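Local coordinates for protein phosphatidylinositide phosphatase SAC2 (Homo sapiens, PDB 4XUU) that dephosphorylates phosphoinositides, mainly phosphatidylinositol 4-phosphate, and forms homodimers, this chain being its pleckstrin-homology-like hSac2 domain, at residues A[33-38]-A[114-119]; A[82-87]-A[148-153]; A[99-104]-A[134-139]. All coordinates share one frame; numbering follows the deposited sequence.

All three interactions lie in the hSac2 domain and share one mixed sheet. Interaction 1 pairs the end of strand 26-34 with strand 110-119. Interaction 2 adds strand 152-154 to strand 81-88, at the sheet edge within this chain. Interaction 3 packs helix 129-145 on strand 99-107, which lies between 110-119 and 81-88, and touches both other contacts. Its centre is about 11 Å from that of interaction 1 and 7 Å from that of interaction 2. Along the chain, 33-38 comes first, and 114-119 falls between 99-104 and 134-139. Both segments of interaction 3 fall between those of interaction 2. Interactions 1 and 3 build the sheet and its helix; interaction 2 carries the sheet to a second subunit.

Interaction 1: residues A[33-38]-A[114-119]; sequences IDCDPS and FHTLRA
I33 and R118 form an antiparallel hydrogen-bonded pair where strand 26-34 meets strand 110-119. These are the first and seventh strands of the pleckstrin-homology-like fold, and they join its two groups of strands. I33 N donates to R118 O at 2.9 Å, and R118 N donates back to I33 O at 2.8 Å. D34 and L117 follow as a non-hydrogen-bonded pair. C35 has left the strand, yet its N still donates to T116 O at 2.7 Å, tilted 28° from the carbonyl plane. Its SG is anti to the backbone N (chi1 168°) and lies 3.9 Å from T116 CG2.

On the side that carries I33 and R118, the side chains of these two residues cross. CD1 of I33 sits over one face of the R118 guanidinium, towards its rim, 4.2 Å from NH1. Beyond the strand end, D36 reaches back to T116, whose OG1 donates to D36 OD2. The modelled length, 2.4 Å, is too short to be read closely at this resolution. A water bridges the segments, donating to D34 OD1 and accepting from T116 N at 2.8 Å.

Further out, a disulfide ties C35 to C100 of strand 99-107, on the far side of strand 110-119. R102 braces the D36-T116 pair: its NH2 makes a salt bridge to D36 OD2 and its NE is hydrogen-bonded to T116 OG1. An alanine at D36 would probably leave the R102 guanidinium without this counter-charge and the T116 hydroxyl without its acceptor. The F114 ring turns its edge to the same carboxylate, with CE1 3.8 Å from D36 OD2 and in line with the ring plane.

Interaction 2: residues A[82-87]-A[148-153]; sequences EKIEIG and SDLPII
I84 and I152 pair in a short parallel ladder, continued by E85 and I153, with local chain directions 33° apart. Three backbone bonds hold it. I84 N donates to P151 O at 2.9 Å, I153 N to I84 O at 2.7 Å, and I86 N to I153 O at 2.8 Å. All three are close to straight.

The side chains divide between the two faces of the sheet. On the face of I84 and I152, the end of L150 reaches back to the strand. Its CG is anti to the backbone N (chi1 -176°). From there CD2 comes to 3.6 Å from I84 CD1, while CD1 rests against E82 O. I86 and I152 lie side by side and point the same way, with I86 CD1 4.2 Å from I152 CG2. Helix 129-145 packs on this face, with I84 against A136 and I152 against Q140.

The other face carries E85 and I153. The aliphatic part of K83 crosses I153, with K83 CD 3.9 Å from I153 CD1. Its CB also meets the ring of P151 at CG, 3.7 Å distant. K83 NZ makes a long salt bridge with E85 OE2; E85 OE1 is hydrogen-bonded to H104 NE2.

I152 and I153 also pair in an antiparallel ladder with a strand of the second subunit, where I153 packs on its own counterpart. The short strand is therefore bonded along both edges. Main-chain bonds join it to strand 81-88 and to the neighbouring subunit, so one sheet runs through the interface, consistent with a homodimer.

Interaction 3: residues A[99-104]-A[134-139]; sequences SCMRLH and CIAEML
I135 meets M101 first along the helical segment 134-139. M101 is modelled as selenomethionine, and it carries most of the contact. CG2 of I135, anti to its own backbone N, lies 4.0 Å from M101 CE and 4.1 Å from its selenium. The two side chains cross here. I135 also touches W30 and L32 of strand 26-34.

A136 comes next, one residue along the helix. M101 CE rests against its backbone, 3.4 Å from A136 CA, and also against its CB. M101 gets there fully stretched: CG is anti to the backbone N (chi1 -174°), and the later torsions keep the chain extended as far as CE.

L139, one turn after I135, adds a third contact to this tip. Its CD1 lies 3.5 Å from M101 CE. The same methyl also touches L103, 3.9 Å from CD2, and these two leucines cross at about a right angle.

The contact is wholly apolar and all five residues are buried. Helix and strand axes pass 10.3 Å apart at 21°, so they run nearly parallel. I84 of strand 81-88 packs against M101, L103 and A136. A helix that follows the seventh strand and closes one end of the curved sheet, its apolar side chains packed into the core, is the hallmark of the pleckstrin-homology fold.

Interaction 1: residues A[33-38]-A[114-119]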
loop_
_atom_site.group_PDB
_atom_site.type_symbol
_atom_site.label_atom_id
_atom_site.label_comp_id
_atom_site.label_asym_id
_atom_site.label_seq_id
_atom_site.Cartn_x
_atom_site.Cartn_y
_atom_site.Cartn_z
ATOM N N ILE A 33 -2.043 -9.287 18.924
ATOM C CA ILE A 33 -3.016 -9.192 20.002
ATOM C C ILE A 33 -4.390 -9.554 19.453
ATOM O O ILE A 33 -4.725 -9.186 18.330
ATOM C CB ILE A 33 -3.030 -7.765 20.614
ATOM C CG1 ILE A 33 -1.685 -7.457 21.280
ATOM C CG2 ILE A 33 -4.173 -7.595 21.625
ATOM C CD1 ILE A 33 -1.460 -5.983 21.562
ATOM N N ASP A 34 -5.163 -10.295 20.247
ATOM C CA ASP A 34 -6.551 -10.630 19.934
ATOM C C ASP A 34 -7.390 -9.355 19.901
ATOM O O ASP A 34 -7.379 -8.571 20.846
ATOM C CB ASP A 34 -7.097 -11.608 20.981
ATOM C CG ASP A 34 -8.501 -12.118 20.660
ATOM O OD1 ASP A 34 -8.944 -12.055 19.496
ATOM O OD2 ASP A 34 -9.168 -12.609 21.592
ATOM N N CYS A 35 -8.108 -9.158 18.801
ATOM C CA CYS A 35 -8.846 -7.919 18.558
ATOM C C CYS A 35 -10.342 -8.022 18.878
ATOM O O CYS A 35 -10.974 -7.015 19.203
ATOM C CB CYS A 35 -8.619 -7.436 17.119
ATOM S SG CYS A 35 -9.735 -6.122 16.579
ATOM N N ASP A 36 -10.902 -9.226 18.789
ATOM C CA ASP A 36 -12.318 -9.445 19.101
ATOM C C ASP A 36 -12.618 -9.415 20.602
ATOM O O ASP A 36 -11.817 -9.906 21.403
ATOM C CB ASP A 36 -12.819 -10.757 18.490
ATOM C CG ASP A 36 -13.578 -10.544 17.186
ATOM O OD1 ASP A 36 -14.509 -9.706 17.154
ATOM O OD2 ASP A 36 -13.256 -11.232 16.195
ATOM N N PRO A 37 -13.774 -8.833 20.986
ATOM C CA PRO A 37 -14.194 -8.846 22.390
ATOM C C PRO A 37 -14.391 -10.274 22.894
ATOM O O PRO A 37 -15.213 -11.017 22.352
ATOM C CB PRO A 37 -15.531 -8.091 22.371
ATOM C CG PRO A 37 -15.480 -7.255 21.139
ATOM C CD PRO A 37 -14.710 -8.066 20.142
ATOM N N SER A 38 -13.614 -10.649 23.909
ATOM C CA SER A 38 -13.679 -11.984 24.496
ATOM C C SER A 38 -14.616 -11.969 25.704
ATOM O O SER A 38 -14.711 -10.960 26.409
ATOM C CB SER A 38 -12.279 -12.469 24.886
ATOM O OG SER A 38 -12.214 -13.884 24.906
ATOM N N PHE A 114 -13.157 -17.600 12.453
ATOM C CA PHE A 114 -12.161 -16.564 12.170
ATOM C C PHE A 114 -11.383 -16.060 13.379
ATOM O O PHE A 114 -11.893 -16.019 14.497
ATOM C CB PHE A 114 -12.762 -15.385 11.376
ATOM C CG PHE A 114 -14.007 -14.791 11.981
ATOM C CD1 PHE A 114 -13.924 -13.837 12.991
ATOM C CD2 PHE A 114 -15.266 -15.155 11.507
ATOM C CE1 PHE A 114 -15.080 -13.269 13.539
ATOM C CE2 PHE A 114 -16.427 -14.595 12.045
ATOM C CZ PHE A 114 -16.335 -13.650 13.063
ATOM N N HIS A 115 -10.135 -15.689 13.121
ATOM C CA HIS A 115 -9.284 -15.037 14.101
ATOM C C HIS A 115 -9.232 -13.563 13.764
ATOM O O HIS A 115 -9.049 -13.198 12.607
ATOM C CB HIS A 115 -7.874 -15.609 14.047
ATOM C CG HIS A 115 -7.809 -17.076 14.319
ATOM N ND1 HIS A 115 -8.034 -17.609 15.570
ATOM C CD2 HIS A 115 -7.542 -18.123 13.504
ATOM C CE1 HIS A 115 -7.910 -18.922 15.514
ATOM N NE2 HIS A 115 -7.606 -19.260 14.272
ATOM N N THR A 116 -9.398 -12.715 14.771
ATOM C CA THR A 116 -9.326 -11.275 14.559
ATOM C C THR A 116 -8.171 -10.702 15.365
ATOM O O THR A 116 -8.207 -10.678 16.601
ATOM C CB THR A 116 -10.649 -10.577 14.901
ATOM O OG1 THR A 116 -11.736 -11.301 14.307
ATOM C CG2 THR A 116 -10.654 -9.153 14.370
ATOM N N LEU A 117 -7.146 -10.251 14.646
ATOM C CA LEU A 117 -5.878 -9.894 15.257
ATOM C C LEU A 117 -5.463 -8.469 14.927
ATOM O O LEU A 117 -5.867 -7.920 13.904
ATOM C CB LEU A 117 -4.792 -10.882 14.811
ATOM C CG LEU A 117 -5.151 -12.370 14.908
ATOM C CD1 LEU A 117 -4.141 -13.241 14.167
ATOM C CD2 LEU A 117 -5.307 -12.823 16.362
ATOM N N ARG A 118 -4.666 -7.870 15.804
ATOM C CA ARG A 118 -4.081 -6.563 15.534
ATOM C C ARG A 118 -2.644 -6.510 16.028
ATOM O O ARG A 118 -2.193 -7.394 16.761
ATOM C CB ARG A 118 -4.916 -5.423 16.142
ATOM C CG ARG A 118 -4.917 -5.349 17.663
ATOM C CD ARG A 118 -5.338 -3.970 18.122
ATOM N NE ARG A 118 -5.576 -3.910 19.564
ATOM C CZ ARG A 118 -4.757 -3.342 20.447
ATOM N NH1 ARG A 118 -3.626 -2.766 20.053
ATOM N NH2 ARG A 118 -5.071 -3.354 21.735
ATOM N N ALA A 119 -1.929 -5.472 15.615
ATOM C CA ALA A 119 -0.525 -5.339 15.952
ATOM C C ALA A 119 -0.335 -4.545 17.238
ATOM O O ALA A 119 -1.074 -3.595 17.509
ATOM C CB ALA A 119 0.233 -4.699 14.800
HETATM O O HOH W 1 -9.243 -13.500 17.423
#

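Interaction 2: residues A[82-87]-A[148-153]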
loop_
_atom_site.group_PDB
_atom_site.type_symbol
_atom_site.label_atom_id
_atom_site.label_comp_id
_atom_site.label_asym_id
_atom_site.label_seq_id
_atom_site.Cartn_x
_atom_site.Cartn_y
_atom_site.Cartn_z
ATOM N N GLU A 82 -9.529 -19.247 3.887
ATOM C CA GLU A 82 -10.424 -18.811 2.808
ATOM C C GLU A 82 -10.110 -17.416 2.278
ATOM O O GLU A 82 -9.977 -17.222 1.070
ATOM C CB GLU A 82 -11.888 -18.851 3.260
ATOM C CG GLU A 82 -12.376 -20.191 3.798
ATOM C CD GLU A 82 -13.826 -20.138 4.272
ATOM O OE1 GLU A 82 -14.297 -19.037 4.649
ATOM O OE2 GLU A 82 -14.497 -21.197 4.268
ATOM N N LYS A 83 -10.013 -16.449 3.188
ATOM C CA LYS A 83 -9.848 -15.044 2.831
ATOM C C LYS A 83 -9.341 -14.237 4.020
ATOM O O LYS A 83 -9.401 -14.698 5.162
ATOM C CB LYS A 83 -11.168 -14.453 2.317
ATOM C CG LYS A 83 -12.326 -14.547 3.297
ATOM C CD LYS A 83 -13.591 -13.929 2.740
ATOM C CE LYS A 83 -14.687 -13.934 3.793
ATOM N NZ LYS A 83 -15.902 -13.203 3.347
ATOM N N ILE A 84 -8.834 -13.039 3.739
ATOM C CA ILE A 84 -8.428 -12.103 4.779
ATOM C C ILE A 84 -9.175 -10.780 4.619
ATOM O O ILE A 84 -9.258 -10.234 3.519
ATOM C CB ILE A 84 -6.894 -11.850 4.765
ATOM C CG1 ILE A 84 -6.126 -13.162 4.962
ATOM C CG2 ILE A 84 -6.505 -10.844 5.840
ATOM C CD1 ILE A 84 -4.636 -13.053 4.739
ATOM N N GLU A 85 -9.712 -10.272 5.724
ATOM C CA GLU A 85 -10.347 -8.958 5.734
ATOM C C GLU A 85 -9.550 -7.994 6.601
ATOM O O GLU A 85 -9.129 -8.358 7.699
ATOM C CB GLU A 85 -11.772 -9.059 6.263
ATOM C CG GLU A 85 -12.706 -9.892 5.411
ATOM C CD GLU A 85 -14.099 -9.951 5.988
ATOM O OE1 GLU A 85 -14.232 -10.102 7.223
ATOM O OE2 GLU A 85 -15.068 -9.842 5.206
ATOM N N ILE A 86 -9.332 -6.778 6.107
ATOM C CA ILE A 86 -8.631 -5.747 6.875
ATOM C C ILE A 86 -9.428 -4.442 6.932
ATOM O O ILE A 86 -9.656 -3.787 5.908
ATOM C CB ILE A 86 -7.197 -5.476 6.340
ATOM C CG1 ILE A 86 -6.316 -6.721 6.504
ATOM C CG2 ILE A 86 -6.564 -4.289 7.068
ATOM C CD1 ILE A 86 -4.946 -6.618 5.854
ATOM N N GLY A 87 -9.843 -4.067 8.135
ATOM C CA GLY A 87 -10.591 -2.834 8.331
ATOM C C GLY A 87 -10.633 -2.386 9.776
ATOM O O GLY A 87 -10.026 -3.021 10.639
ATOM N N SER A 148 -2.873 -22.227 -5.043
ATOM C CA SER A 148 -4.196 -21.641 -4.857
ATOM C C SER A 148 -4.145 -20.113 -4.813
ATOM O O SER A 148 -3.157 -19.504 -5.232
ATOM C CB SER A 148 -4.848 -22.207 -3.596
ATOM O OG SER A 148 -6.251 -22.023 -3.638
ATOM N N ASP A 149 -5.218 -19.496 -4.327
ATOM C CA ASP A 149 -5.268 -18.049 -4.185
ATOM C C ASP A 149 -5.833 -17.650 -2.821
ATOM O O ASP A 149 -6.446 -18.462 -2.126
ATOM C CB ASP A 149 -6.082 -17.425 -5.321
ATOM C CG ASP A 149 -5.658 -15.994 -5.633
ATOM O OD1 ASP A 149 -4.781 -15.441 -4.933
ATOM O OD2 ASP A 149 -6.207 -15.415 -6.590
ATOM N N LEU A 150 -5.607 -16.398 -2.438
ATOM C CA LEU A 150 -6.099 -15.882 -1.172
ATOM C C LEU A 150 -6.492 -14.423 -1.326
ATOM O O LEU A 150 -5.621 -13.560 -1.436
ATOM C CB LEU A 150 -5.033 -16.028 -0.079
ATOM C CG LEU A 150 -5.442 -15.610 1.337
ATOM C CD1 LEU A 150 -6.540 -16.521 1.871
ATOM C CD2 LEU A 150 -4.245 -15.624 2.256
ATOM N N PRO A 151 -7.806 -14.140 -1.346
ATOM C CA PRO A 151 -8.238 -12.747 -1.457
ATOM C C PRO A 151 -7.978 -11.938 -0.180
ATOM O O PRO A 151 -8.315 -12.385 0.919
ATOM C CB PRO A 151 -9.742 -12.862 -1.741
ATOM C CG PRO A 151 -10.136 -14.200 -1.254
ATOM C CD PRO A 151 -8.938 -15.084 -1.400
ATOM N N ILE A 152 -7.354 -10.773 -0.339
ATOM C CA ILE A 152 -7.232 -9.799 0.741
ATOM C C ILE A 152 -8.233 -8.670 0.485
ATOM O O ILE A 152 -8.159 -7.981 -0.538
ATOM C CB ILE A 152 -5.806 -9.216 0.862
ATOM C CG1 ILE A 152 -4.762 -10.337 0.930
ATOM C CG2 ILE A 152 -5.702 -8.311 2.088
ATOM C CD1 ILE A 152 -3.332 -9.873 0.697
ATOM N N ILE A 153 -9.162 -8.493 1.423
ATOM C CA ILE A 153 -10.282 -7.572 1.261
ATOM C C ILE A 153 -10.207 -6.383 2.223
ATOM O O ILE A 153 -10.089 -6.564 3.434
ATOM C CB ILE A 153 -11.641 -8.308 1.440
ATOM C CG1 ILE A 153 -11.687 -9.568 0.568
ATOM C CG2 ILE A 153 -12.808 -7.378 1.121
ATOM C CD1 ILE A 153 -12.800 -10.527 0.907
#

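Interaction 3: residues A[99-104]-A[134-139]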
loop_
_atom_site.group_PDB
_atom_site.type_symbol
_atom_site.label_atom_id
_atom_site.label_comp_id
_atom_site.label_asym_id
_atom_site.label_seq_id
_atom_site.Cartn_x
_atom_site.Cartn_y
_atom_site.Cartn_z
ATOM N N SER A 99 -6.951 -0.633 13.240
ATOM C CA SER A 99 -7.367 -1.618 12.249
ATOM C C SER A 99 -7.166 -3.023 12.795
ATOM O O SER A 99 -6.293 -3.253 13.634
ATOM C CB SER A 99 -6.558 -1.454 10.961
ATOM O OG SER A 99 -6.548 -0.104 10.533
ATOM N N CYS A 100 -7.977 -3.959 12.318
ATOM C CA CYS A 100 -7.792 -5.364 12.651
ATOM C C CYS A 100 -7.790 -6.249 11.410
ATOM O O CYS A 100 -8.329 -5.883 10.361
ATOM C CB CYS A 100 -8.830 -5.830 13.677
ATOM S SG CYS A 100 -8.630 -5.014 15.278
HETATM N N MSE A 101 -7.163 -7.412 11.549
HETATM C CA MSE A 101 -7.017 -8.374 10.478
HETATM C C MSE A 101 -7.805 -9.628 10.826
HETATM O O MSE A 101 -7.594 -10.236 11.879
HETATM C CB MSE A 101 -5.546 -8.718 10.300
HETATM C CG MSE A 101 -5.257 -9.606 9.116
HETATM SE SE MSE A 101 -3.406 -10.177 9.149
HETATM C CE MSE A 101 -3.430 -11.361 7.642
ATOM N N ARG A 102 -8.708 -10.009 9.933
ATOM C CA ARG A 102 -9.577 -11.148 10.157
ATOM C C ARG A 102 -9.246 -12.295 9.200
ATOM O O ARG A 102 -9.346 -12.151 7.981
ATOM C CB ARG A 102 -11.032 -10.705 10.018
ATOM C CG ARG A 102 -12.053 -11.732 10.427
ATOM C CD ARG A 102 -13.373 -11.062 10.720
ATOM N NE ARG A 102 -13.436 -10.571 12.093
ATOM C CZ ARG A 102 -14.444 -9.858 12.594
ATOM N NH1 ARG A 102 -15.486 -9.530 11.836
ATOM N NH2 ARG A 102 -14.404 -9.465 13.861
ATOM N N LEU A 103 -8.847 -13.426 9.772
ATOM C CA LEU A 103 -8.473 -14.618 9.016
ATOM C C LEU A 103 -9.600 -15.640 9.060
ATOM O O LEU A 103 -9.813 -16.290 10.085
ATOM C CB LEU A 103 -7.194 -15.244 9.593
ATOM C CG LEU A 103 -5.960 -14.372 9.861
ATOM C CD1 LEU A 103 -4.899 -15.160 10.612
ATOM C CD2 LEU A 103 -5.386 -13.815 8.577
ATOM N N HIS A 104 -10.322 -15.773 7.951
ATOM C CA HIS A 104 -11.437 -16.715 7.857
ATOM C C HIS A 104 -10.927 -18.092 7.449
ATOM O O HIS A 104 -10.297 -18.243 6.404
ATOM C CB HIS A 104 -12.480 -16.223 6.850
ATOM C CG HIS A 104 -13.105 -14.911 7.211
ATOM N ND1 HIS A 104 -14.360 -14.813 7.776
ATOM C CD2 HIS A 104 -12.652 -13.642 7.081
ATOM C CE1 HIS A 104 -14.650 -13.541 7.983
ATOM N NE2 HIS A 104 -13.631 -12.810 7.567
ATOM N N CYS A 134 1.053 -6.159 5.443
ATOM C CA CYS A 134 2.289 -6.905 5.222
ATOM C C CYS A 134 2.148 -8.382 5.547
ATOM O O CYS A 134 2.559 -9.235 4.751
ATOM C CB CYS A 134 3.434 -6.287 6.024
ATOM S SG CYS A 134 4.032 -4.761 5.272
ATOM N N ILE A 135 1.568 -8.678 6.708
ATOM C CA ILE A 135 1.344 -10.061 7.129
ATOM C C ILE A 135 0.413 -10.793 6.147
ATOM O O ILE A 135 0.723 -11.900 5.707
ATOM C CB ILE A 135 0.809 -10.144 8.594
ATOM C CG1 ILE A 135 1.866 -9.621 9.579
ATOM C CG2 ILE A 135 0.397 -11.573 8.945
ATOM C CD1 ILE A 135 1.331 -9.330 10.970
ATOM N N ALA A 136 -0.705 -10.152 5.797
ATOM C CA ALA A 136 -1.665 -10.692 4.830
ATOM C C ALA A 136 -1.004 -10.994 3.493
ATOM O O ALA A 136 -1.292 -12.010 2.864
ATOM C CB ALA A 136 -2.832 -9.733 4.642
ATOM N N GLU A 137 -0.109 -10.107 3.073
ATOM C CA GLU A 137 0.621 -10.301 1.830
ATOM C C GLU A 137 1.520 -11.538 1.845
ATOM O O GLU A 137 1.578 -12.261 0.853
ATOM C CB GLU A 137 1.361 -9.025 1.422
ATOM C CG GLU A 137 0.453 -8.105 0.617
ATOM C CD GLU A 137 0.953 -6.682 0.487
ATOM O OE1 GLU A 137 0.091 -5.777 0.434
ATOM O OE2 GLU A 137 2.185 -6.456 0.423
HETATM N N MSE A 138 2.184 -11.810 2.967
HETATM C CA MSE A 138 3.005 -13.013 3.051
HETATM C C MSE A 138 2.173 -14.295 3.096
HETATM O O MSE A 138 2.561 -15.306 2.518
HETATM C CB MSE A 138 4.010 -12.971 4.202
HETATM C CG MSE A 138 5.208 -13.874 3.898
HETATM SE SE MSE A 138 6.467 -14.135 5.343
HETATM C CE MSE A 138 7.380 -12.413 5.210
ATOM N N LEU A 139 1.032 -14.246 3.774
ATOM C CA LEU A 139 0.100 -15.362 3.769
ATOM C C LEU A 139 -0.428 -15.617 2.357
ATOM O O LEU A 139 -0.689 -16.763 1.981
ATOM C CB LEU A 139 -1.062 -15.104 4.726
ATOM C CG LEU A 139 -0.798 -15.170 6.235
ATOM C CD1 LEU A 139 -1.930 -14.498 6.978
ATOM C CD2 LEU A 139 -0.634 -16.601 6.722
#